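Local coordinates for ATP-dependent DNA helicase (Mycobacterium smegmatis, PDB 5V9X), which couples ATP hydrolysis to 3'-to-5' movement along single-stranded DNA and unwinds RNA:DNA hybrids, at residues Asn298-Ala303 / His356-Lys361. Sequence-based numbering, arbitrary orientation.
Sequences NSRRLA and HGSVSK. With nucleotides of chain B.
Arg-300 sets CB over one face of the His-356 imidazole, 4.0 Å from the ring centroid and close to the ring normal, a CH-pi contact, and the chain then passes ND1 at the rim, with Arg-300 CD 3.5 Å from His-356 ND1. The two side chains cross at about a right angle, and Val-359 CG2 covers the other face of the ring, which is thus clasped between two aliphatic groups. Ala-303 CB, one helical turn on from Arg-300, also approaches the imidazole, from an oblique direction. Beyond the ring, a bend at chi3 (-68°) turns the Arg-300 guanidinium toward the DNA, where NH1 donates to OP2 of DT8 of chain B at 2.9 Å, the oxygen lying at the edge of the guanidinium. Ser-358 OG sits over one guanidinium face and O5' of DC7 of chain B over the opposite one.

Both segments grip the tracking strand in the second RecA-like domain: Gly-357 N donates to OP1 of DT8 of chain B, so that one non-bridging oxygen takes a backbone N-H from the loop and the other a guanidinium N-H from the helix start, while Arg-300 N gives OP1 of DC7 of chain B an almost straight bond of 3.0 Å (171°). This last amide lies at the start of helix 300-318, whose N-terminus probably adds a favourable field for the phosphate. Ser-299 caps that helix, its OG accepting from Leu-302 N at 3.2 Å.

The second loop is set by a type I turn from His-356 to Val-359, entered straight from edge strand 352-355. Within it Ser-358 N donates to His-356 ND1 at 3.1 Å, approaching 23° out of the imidazole plane, and Glu-304 OE1 is hydrogen-bonded to the other ring nitrogen, NE2; the two bonds together fix the ring's rotation. Farther out, Asn-298 is tied by its amide to Gln-399, Glu-401, Ala-402 and Arg-412.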
# COMPACT_ATOMS: atom_id res chain seq x y z
N ASN A 298 10.05 7.21 3.22
CA ASN A 298 9.46 6.33 2.21
C ASN A 298 10.37 5.17 1.80
O ASN A 298 10.07 4.50 0.81
CB ASN A 298 9.06 7.14 0.98
CG ASN A 298 7.89 8.07 1.24
OD1 ASN A 298 7.17 7.92 2.23
ND2 ASN A 298 7.68 9.04 0.35
N SER A 299 11.46 4.93 2.53
CA SER A 299 12.29 3.76 2.27
C SER A 299 13.05 3.42 3.54
O SER A 299 13.18 4.24 4.45
CB SER A 299 13.25 3.98 1.10
OG SER A 299 14.32 4.84 1.48
N ARG A 300 13.55 2.18 3.60
CA ARG A 300 14.31 1.75 4.76
C ARG A 300 15.68 2.42 4.81
O ARG A 300 16.13 2.84 5.88
CB ARG A 300 14.46 0.23 4.76
CG ARG A 300 13.14 -0.53 4.86
CD ARG A 300 13.39 -2.03 4.96
NE ARG A 300 13.93 -2.59 3.72
CZ ARG A 300 13.26 -3.40 2.91
NH1 ARG A 300 12.02 -3.76 3.21
NH2 ARG A 300 13.82 -3.85 1.80
N ARG A 301 16.35 2.52 3.66
CA ARG A 301 17.67 3.15 3.63
C ARG A 301 17.61 4.60 4.08
O ARG A 301 18.49 5.07 4.81
CB ARG A 301 18.28 3.04 2.23
CG ARG A 301 19.01 1.73 1.97
CD ARG A 301 19.65 1.70 0.59
NE ARG A 301 18.65 1.68 -0.48
CZ ARG A 301 18.93 1.72 -1.78
NH1 ARG A 301 20.20 1.78 -2.18
NH2 ARG A 301 17.96 1.70 -2.67
N LEU A 302 16.57 5.33 3.67
CA LEU A 302 16.44 6.72 4.11
C LEU A 302 16.16 6.80 5.60
O LEU A 302 16.63 7.73 6.27
CB LEU A 302 15.33 7.42 3.32
CG LEU A 302 15.20 8.92 3.57
CD1 LEU A 302 16.43 9.66 3.07
CD2 LEU A 302 13.94 9.48 2.92
N ALA A 303 15.41 5.84 6.14
CA ALA A 303 15.14 5.82 7.58
C ALA A 303 16.43 5.60 8.38
O ALA A 303 16.67 6.28 9.38
CB ALA A 303 14.11 4.74 7.90
N HIS A 356 11.77 -0.37 11.06
CA HIS A 356 11.34 -0.84 9.75
C HIS A 356 11.53 -2.35 9.69
O HIS A 356 12.01 -2.97 10.64
CB HIS A 356 12.08 -0.12 8.61
CG HIS A 356 13.57 -0.21 8.70
ND1 HIS A 356 14.27 -1.32 8.27
CD2 HIS A 356 14.49 0.67 9.15
CE1 HIS A 356 15.56 -1.11 8.46
NE2 HIS A 356 15.72 0.08 8.99
N GLY A 357 11.16 -2.93 8.54
CA GLY A 357 11.13 -4.38 8.42
C GLY A 357 12.48 -5.05 8.60
O GLY A 357 12.55 -6.18 9.07
N SER A 358 13.56 -4.37 8.22
CA SER A 358 14.89 -4.96 8.32
C SER A 358 15.51 -4.81 9.71
O SER A 358 16.58 -5.38 9.95
CB SER A 358 15.81 -4.36 7.26
OG SER A 358 15.41 -4.76 5.96
N VAL A 359 14.89 -4.04 10.60
CA VAL A 359 15.31 -4.03 11.99
C VAL A 359 14.92 -5.35 12.64
O VAL A 359 13.86 -5.92 12.32
CB VAL A 359 14.68 -2.83 12.73
CG1 VAL A 359 15.11 -2.79 14.19
CG2 VAL A 359 15.03 -1.53 12.03
N SER A 360 15.77 -5.86 13.52
CA SER A 360 15.45 -7.10 14.22
C SER A 360 14.20 -6.92 15.08
O SER A 360 13.77 -5.80 15.38
CB SER A 360 16.63 -7.53 15.10
OG SER A 360 16.90 -6.56 16.09
N LYS A 361 13.61 -8.05 15.48
CA LYS A 361 12.44 -7.97 16.35
C LYS A 361 12.81 -7.45 17.74
O LYS A 361 12.00 -6.77 18.37
CB LYS A 361 11.76 -9.34 16.46
CG LYS A 361 12.67 -10.47 16.89
CD LYS A 361 11.87 -11.72 17.23
CE LYS A 361 12.76 -12.96 17.24
NZ LYS A 361 12.03 -14.18 17.71
P DT B 8 8.90 -2.36 5.75
OP1 DT B 8 9.27 -1.89 7.10
OP2 DT B 8 9.84 -3.23 5.00
O5' DT B 8 7.50 -3.12 5.84
C5' DT B 8 6.33 -2.40 6.24
C4' DT B 8 5.07 -3.16 5.84
O4' DT B 8 4.89 -3.09 4.41
C3' DT B 8 5.09 -4.64 6.16
O3' DT B 8 4.45 -4.86 7.40
C2' DT B 8 4.30 -5.29 5.00
C1' DT B 8 4.04 -4.13 4.03
N1 DT B 8 4.31 -4.46 2.60
C2 DT B 8 3.27 -4.50 1.71
O2 DT B 8 2.11 -4.26 2.02
N3 DT B 8 3.62 -4.81 0.42
C4 DT B 8 4.89 -5.10 -0.05
O4 DT B 8 5.11 -5.37 -1.22
C5 DT B 8 5.94 -5.04 0.94
C7 DT B 8 7.36 -5.33 0.55
C6 DT B 8 5.60 -4.73 2.20
P DC B 7 11.69 0.07 0.58
OP1 DC B 7 12.94 0.54 1.22
OP2 DC B 7 11.74 -1.04 -0.40
O5' DC B 7 10.67 -0.32 1.72
C5' DC B 7 10.00 0.72 2.42
C4' DC B 7 8.63 0.26 2.86
O4' DC B 7 7.74 0.21 1.73
C3' DC B 7 8.60 -1.15 3.45
O3' DC B 7 8.59 -1.07 4.86
C2' DC B 7 7.30 -1.77 2.91
C1' DC B 7 6.69 -0.66 2.05
N1 DC B 7 6.09 -1.17 0.79
C2 DC B 7 4.70 -1.16 0.63
O2 DC B 7 4.00 -0.73 1.55
N3 DC B 7 4.16 -1.64 -0.52
C4 DC B 7 4.96 -2.10 -1.48
N4 DC B 7 4.39 -2.56 -2.60
C5 DC B 7 6.38 -2.12 -1.34
C6 DC B 7 6.90 -1.65 -0.20
P DG B 6 13.91 2.40 -5.21
OP1 DG B 6 15.12 1.74 -4.69
OP2 DG B 6 13.10 1.73 -6.25
O5' DG B 6 12.95 2.73 -4.00
C5' DG B 6 12.24 1.71 -3.37
C4' DG B 6 11.38 2.29 -2.27
O4' DG B 6 10.42 3.20 -2.84
C3' DG B 6 10.59 1.26 -1.48
O3' DG B 6 10.98 1.32 -0.12
C2' DG B 6 9.12 1.66 -1.68
C1' DG B 6 9.22 3.11 -2.13
N9 DG B 6 8.13 3.55 -3.01
C8 DG B 6 8.26 4.32 -4.14
N7 DG B 6 7.12 4.57 -4.74
C5 DG B 6 6.18 3.93 -3.95
C6 DG B 6 4.77 3.85 -4.10
O6 DG B 6 4.06 4.34 -4.99
N1 DG B 6 4.19 3.09 -3.08
C2 DG B 6 4.87 2.50 -2.05
N2 DG B 6 4.14 1.81 -1.16
N3 DG B 6 6.19 2.57 -1.90
C4 DG B 6 6.78 3.29 -2.88